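Local coordinates for protein Plm1 (Streptomyces sp. HK803, PDB 4HXY) that probably reduces the beta-keto group of a polyketide intermediate with NADPH, as the ketoreductase of the first module of phoslactomycin biosynthesis, at residues G79-V93 with D123-I135. Sequence-based numbering, arbitrary orientation.
Sequences GHPTGPVWCVTSRAV and DRWGGLVDLPERI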
loop_
_atom_site.group_PDB
_atom_site.type_symbol
_atom_site.label_atom_id
_atom_site.label_comp_id
_atom_site.label_asym_id
_atom_site.label_seq_id
_atom_site.Cartn_x
_atom_site.Cartn_y
_atom_site.Cartn_z
ATOM N N GLY A 79 25.896 -1.643 -6.691
ATOM C CA GLY A 79 27.329 -1.519 -6.789
ATOM C C GLY A 79 27.906 -1.900 -8.128
ATOM O O GLY A 79 29.116 -1.915 -8.288
ATOM N N HIS A 80 27.046 -2.197 -9.091
ATOM C CA HIS A 80 27.493 -2.516 -10.434
ATOM C C HIS A 80 26.804 -1.612 -11.423
ATOM O O HIS A 80 25.621 -1.367 -11.292
ATOM C CB HIS A 80 27.194 -3.966 -10.780
ATOM C CG HIS A 80 27.780 -4.944 -9.820
ATOM N ND1 HIS A 80 29.138 -5.090 -9.645
ATOM C CD2 HIS A 80 27.197 -5.833 -8.988
ATOM C CE1 HIS A 80 29.363 -6.020 -8.740
ATOM N NE2 HIS A 80 28.203 -6.490 -8.328
ATOM N N PRO A 81 27.531 -1.096 -12.408
ATOM C CA PRO A 81 26.874 -0.284 -13.413
ATOM C C PRO A 81 25.935 -1.105 -14.291
ATOM O O PRO A 81 26.301 -2.179 -14.758
ATOM C CB PRO A 81 28.045 0.279 -14.248
ATOM C CG PRO A 81 29.207 0.156 -13.409
ATOM C CD PRO A 81 28.998 -1.032 -12.526
ATOM N N THR A 82 24.713 -0.606 -14.468
ATOM C CA THR A 82 23.791 -1.166 -15.434
ATOM C C THR A 82 22.965 -0.046 -16.025
ATOM O O THR A 82 22.882 1.047 -15.477
ATOM C CB THR A 82 22.786 -2.165 -14.797
ATOM O OG1 THR A 82 21.857 -1.443 -13.987
ATOM C CG2 THR A 82 23.503 -3.224 -13.945
ATOM N N GLY A 83 22.312 -0.342 -17.132
ATOM C CA GLY A 83 21.293 0.542 -17.641
ATOM C C GLY A 83 20.056 0.525 -16.759
ATOM O O GLY A 83 20.072 -0.047 -15.656
ATOM N N PRO A 84 18.966 1.132 -17.250
ATOM C CA PRO A 84 17.731 1.241 -16.473
ATOM C C PRO A 84 17.176 -0.111 -16.001
ATOM O O PRO A 84 17.194 -1.084 -16.753
ATOM C CB PRO A 84 16.750 1.885 -17.458
ATOM C CG PRO A 84 17.586 2.499 -18.535
ATOM C CD PRO A 84 18.823 1.679 -18.613
ATOM N N VAL A 85 16.683 -0.129 -14.769
ATOM C CA VAL A 85 16.102 -1.304 -14.153
ATOM C C VAL A 85 14.591 -1.217 -14.246
ATOM O O VAL A 85 13.963 -0.327 -13.657
ATOM C CB VAL A 85 16.495 -1.401 -12.682
ATOM C CG1 VAL A 85 15.849 -2.605 -12.026
ATOM C CG2 VAL A 85 18.032 -1.467 -12.560
ATOM N N TRP A 86 14.024 -2.159 -14.978
ATOM C CA TRP A 86 12.592 -2.228 -15.195
ATOM C C TRP A 86 12.068 -3.466 -14.507
ATOM O O TRP A 86 12.727 -4.515 -14.535
ATOM C CB TRP A 86 12.307 -2.292 -16.706
ATOM C CG TRP A 86 12.415 -0.978 -17.376
ATOM C CD1 TRP A 86 13.522 -0.444 -17.984
ATOM C CD2 TRP A 86 11.375 0.000 -17.505
ATOM N NE1 TRP A 86 13.226 0.814 -18.465
ATOM C CE2 TRP A 86 11.925 1.111 -18.176
ATOM C CE3 TRP A 86 10.044 0.052 -17.092
ATOM C CZ2 TRP A 86 11.176 2.256 -18.459
ATOM C CZ3 TRP A 86 9.308 1.185 -17.355
ATOM C CH2 TRP A 86 9.867 2.267 -18.044
ATOM N N CYS A 87 10.889 -3.352 -13.902
ATOM C CA CYS A 87 10.264 -4.463 -13.193
ATOM C C CYS A 87 8.886 -4.737 -13.774
ATOM O O CYS A 87 8.043 -3.827 -13.815
ATOM C CB CYS A 87 10.171 -4.143 -11.704
ATOM S SG CYS A 87 9.426 -5.481 -10.736
ATOM N N VAL A 88 8.657 -5.975 -14.219
ATOM C CA VAL A 88 7.334 -6.374 -14.729
ATOM C C VAL A 88 6.586 -7.262 -13.728
ATOM O O VAL A 88 7.167 -8.131 -13.087
ATOM C CB VAL A 88 7.386 -7.089 -16.097
ATOM C CG1 VAL A 88 7.754 -6.108 -17.183
ATOM C CG2 VAL A 88 8.356 -8.290 -16.071
ATOM N N THR A 89 5.301 -6.986 -13.592
ATOM C CA THR A 89 4.407 -7.688 -12.697
ATOM C C THR A 89 3.165 -8.081 -13.495
ATOM O O THR A 89 3.049 -7.737 -14.667
ATOM C CB THR A 89 3.956 -6.781 -11.554
ATOM O OG1 THR A 89 3.305 -5.608 -12.079
ATOM C CG2 THR A 89 5.159 -6.350 -10.732
ATOM N N SER A 90 2.284 -8.842 -12.860
ATOM C CA SER A 90 0.930 -9.099 -13.353
ATOM C C SER A 90 -0.050 -9.091 -12.173
ATOM O O SER A 90 0.299 -9.486 -11.048
ATOM C CB SER A 90 0.870 -10.438 -14.114
ATOM O OG SER A 90 1.109 -11.495 -13.219
ATOM N N ARG A 91 -1.250 -8.567 -12.421
ATOM C CA ARG A 91 -2.329 -8.476 -11.435
ATOM C C ARG A 91 -1.985 -7.521 -10.273
ATOM O O ARG A 91 -2.604 -7.595 -9.237
ATOM C CB ARG A 91 -2.715 -9.873 -10.884
ATOM C CG ARG A 91 -3.217 -10.889 -11.938
ATOM C CD ARG A 91 -3.293 -12.318 -11.372
ATOM N NE ARG A 91 -4.192 -12.414 -10.227
ATOM C CZ ARG A 91 -4.077 -13.265 -9.206
ATOM N NH1 ARG A 91 -3.074 -14.136 -9.136
ATOM N NH2 ARG A 91 -4.977 -13.230 -8.225
ATOM N N ALA A 92 -1.036 -6.603 -10.482
ATOM C CA ALA A 92 -0.514 -5.775 -9.388
ATOM C C ALA A 92 -1.323 -4.480 -9.189
ATOM O O ALA A 92 -1.316 -3.908 -8.097
ATOM C CB ALA A 92 0.971 -5.471 -9.604
ATOM N N VAL A 93 -2.019 -4.057 -10.239
ATOM C CA VAL A 93 -2.779 -2.801 -10.282
ATOM C C VAL A 93 -4.137 -3.014 -10.951
ATOM O O VAL A 93 -4.310 -3.935 -11.772
ATOM C CB VAL A 93 -1.986 -1.673 -11.025
ATOM C CG1 VAL A 93 -0.662 -1.383 -10.316
ATOM C CG2 VAL A 93 -1.714 -2.018 -12.487
ATOM N N ASP A 123 18.526 7.713 -10.727
ATOM C CA ASP A 123 19.161 7.639 -12.053
ATOM C C ASP A 123 19.190 6.220 -12.603
ATOM O O ASP A 123 19.387 6.032 -13.803
ATOM C CB ASP A 123 20.601 8.190 -12.013
ATOM C CG ASP A 123 21.482 7.445 -11.026
ATOM O OD1 ASP A 123 21.159 7.450 -9.823
ATOM O OD2 ASP A 123 22.471 6.797 -11.440
ATOM N N ARG A 124 18.973 5.232 -11.738
ATOM C CA ARG A 124 19.102 3.817 -12.090
ATOM C C ARG A 124 17.759 3.155 -12.364
ATOM O O ARG A 124 17.660 2.213 -13.151
ATOM C CB ARG A 124 19.807 3.056 -10.958
ATOM C CG ARG A 124 21.278 3.456 -10.785
ATOM C CD ARG A 124 22.094 2.362 -10.181
ATOM N NE ARG A 124 22.220 1.216 -11.086
ATOM C CZ ARG A 124 22.816 0.065 -10.778
ATOM N NH1 ARG A 124 23.365 -0.137 -9.577
ATOM N NH2 ARG A 124 22.867 -0.897 -11.682
ATOM N N TRP A 125 16.724 3.642 -11.700
ATOM C CA TRP A 125 15.414 3.003 -11.801
ATOM C C TRP A 125 14.720 3.378 -13.094
ATOM O O TRP A 125 14.582 4.548 -13.419
ATOM C CB TRP A 125 14.569 3.422 -10.612
ATOM C CG TRP A 125 13.236 2.745 -10.547
ATOM C CD1 TRP A 125 12.023 3.320 -10.734
ATOM C CD2 TRP A 125 12.991 1.360 -10.300
ATOM N NE1 TRP A 125 11.028 2.391 -10.582
ATOM C CE2 TRP A 125 11.600 1.174 -10.340
ATOM C CE3 TRP A 125 13.807 0.272 -10.017
ATOM C CZ2 TRP A 125 11.005 -0.054 -10.096
ATOM C CZ3 TRP A 125 13.216 -0.962 -9.832
ATOM C CH2 TRP A 125 11.830 -1.109 -9.867
ATOM N N GLY A 126 14.295 2.370 -13.838
ATOM C CA GLY A 126 13.550 2.527 -15.047
ATOM C C GLY A 126 12.089 2.748 -14.728
ATOM O O GLY A 126 11.554 3.861 -14.876
ATOM N N GLY A 127 11.447 1.698 -14.232
ATOM C CA GLY A 127 10.046 1.787 -13.905
ATOM C C GLY A 127 9.363 0.453 -13.680
ATOM O O GLY A 127 10.006 -0.615 -13.668
ATOM N N LEU A 128 8.046 0.540 -13.545
ATOM C CA LEU A 128 7.156 -0.602 -13.311
ATOM C C LEU A 128 6.216 -0.751 -14.493
ATOM O O LEU A 128 5.672 0.245 -14.980
ATOM C CB LEU A 128 6.328 -0.366 -12.040
ATOM C CG LEU A 128 7.122 -0.406 -10.738
ATOM C CD1 LEU A 128 6.556 0.528 -9.627
ATOM C CD2 LEU A 128 7.180 -1.859 -10.259
ATOM N N VAL A 129 6.040 -1.991 -14.962
ATOM C CA VAL A 129 5.042 -2.304 -15.977
ATOM C C VAL A 129 4.226 -3.517 -15.575
ATOM O O VAL A 129 4.777 -4.593 -15.374
ATOM C CB VAL A 129 5.650 -2.556 -17.353
ATOM C CG1 VAL A 129 4.517 -2.622 -18.407
ATOM C CG2 VAL A 129 6.671 -1.465 -17.721
ATOM N N ASP A 130 2.911 -3.339 -15.482
ATOM C CA ASP A 130 2.008 -4.431 -15.137
ATOM C C ASP A 130 1.413 -5.017 -16.433
ATOM O O ASP A 130 0.813 -4.299 -17.231
ATOM C CB ASP A 130 0.913 -3.983 -14.184
ATOM C CG ASP A 130 0.101 -5.157 -13.661
ATOM O OD1 ASP A 130 0.616 -5.929 -12.798
ATOM O OD2 ASP A 130 -1.046 -5.298 -14.118
ATOM N N LEU A 131 1.610 -6.308 -16.643
ATOM C CA LEU A 131 1.206 -6.962 -17.877
ATOM C C LEU A 131 0.074 -7.938 -17.581
ATOM O O LEU A 131 -0.094 -8.379 -16.457
ATOM C CB LEU A 131 2.380 -7.761 -18.460
ATOM C CG LEU A 131 3.663 -6.982 -18.742
ATOM C CD1 LEU A 131 4.713 -7.930 -19.258
ATOM C CD2 LEU A 131 3.431 -5.852 -19.722
ATOM N N PRO A 132 -0.710 -8.271 -18.604
ATOM C CA PRO A 132 -1.646 -9.371 -18.423
ATOM C C PRO A 132 -0.909 -10.654 -18.102
ATOM O O PRO A 132 0.271 -10.791 -18.423
ATOM C CB PRO A 132 -2.296 -9.509 -19.800
ATOM C CG PRO A 132 -2.020 -8.247 -20.509
ATOM C CD PRO A 132 -0.717 -7.756 -19.977
ATOM N N GLU A 133 -1.617 -11.578 -17.459
ATOM C CA GLU A 133 -1.078 -12.892 -17.137
ATOM C C GLU A 133 -0.610 -13.620 -18.400
ATOM O O GLU A 133 0.531 -14.085 -18.476
ATOM C CB GLU A 133 -2.138 -13.723 -16.412
ATOM C CG GLU A 133 -2.356 -13.377 -14.948
ATOM C CD GLU A 133 -1.541 -14.258 -14.007
ATOM O OE1 GLU A 133 -2.115 -15.223 -13.449
ATOM O OE2 GLU A 133 -0.329 -13.998 -13.835
ATOM N N ARG A 134 -1.489 -13.704 -19.393
ATOM C CA ARG A 134 -1.173 -14.346 -20.660
ATOM C C ARG A 134 -0.491 -13.336 -21.562
ATOM O O ARG A 134 -1.080 -12.334 -21.941
ATOM C CB ARG A 134 -2.431 -14.921 -21.309
ATOM C CG ARG A 134 -2.239 -15.465 -22.742
ATOM C CD ARG A 134 -1.144 -16.525 -22.840
ATOM N NE ARG A 134 -1.334 -17.640 -21.929
ATOM C CZ ARG A 134 -2.094 -18.714 -22.154
ATOM N NH1 ARG A 134 -2.760 -18.842 -23.301
ATOM N NH2 ARG A 134 -2.186 -19.683 -21.247
ATOM N N ILE A 135 0.770 -13.596 -21.866
ATOM C CA ILE A 135 1.536 -12.723 -22.731
ATOM C C ILE A 135 1.307 -13.101 -24.188
ATOM O O ILE A 135 1.897 -14.044 -24.712
ATOM C CB ILE A 135 3.013 -12.767 -22.361
ATOM C CG1 ILE A 135 3.181 -12.298 -20.911
ATOM C CG2 ILE A 135 3.817 -11.841 -23.278
ATOM C CD1 ILE A 135 4.535 -12.581 -20.327
HETATM O O HOH W 1 20.852 1.630 -13.664
HETATM O O HOH W 2 -2.076 -7.659 -14.953
#
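Val85 to Ser90 and Trp125 to Leu131 run side by side as the parallel strands of a beta-alpha-beta crossover, joined through helix 105-120, and illustrate how a Rossmann-like sheet pays for its buried polar atoms. The backbone bonds pass in turn from one strand to the other, as in Val129 N to Cys87 O at 2.9 Å. A beta bulge, where the register slips by one residue between Val85 and Trp86, breaks the pattern: Val85 O accepts both Gly126 N (2.7 Å) and Gly127 N (3.3 Å), which arrive from the same face of its carbonyl plane. Both glycines leave room for the Trp86 indole, whose face lies over them in CH-pi contact, Gly126 CA standing 3.9 Å from the centroid of the five-membered ring. With an alanine in place of Trp86, the CH-pi cover over the two glycines would probably be lost and a gap left beside Val129 CG2. Just ahead of the two strands, Arg124 NH2 meets Thr82 OG1 in the guanidinium plane at 2.6 Å, Thr82 OG1 itself donates to Gly83 O, and a water links that same oxygen to Arg124 NE, while Val77 O takes NH1. At the other end Asp130, with CG anti to the backbone N (chi1 -171°), turns its carboxylate toward the backbone that follows Ser90. Its OD2 pairs with Arg164 and accepts from a water that also bridges Arg91 N and Leu131 O. Asp130 OD1 receives two donors in different ways: Thr89 OG1 donates to its anti lone pair at 2.8 Å, whereas Ala92 N, 2.9 Å from Asp130 OD1, comes in 41° out of the carboxylate plane.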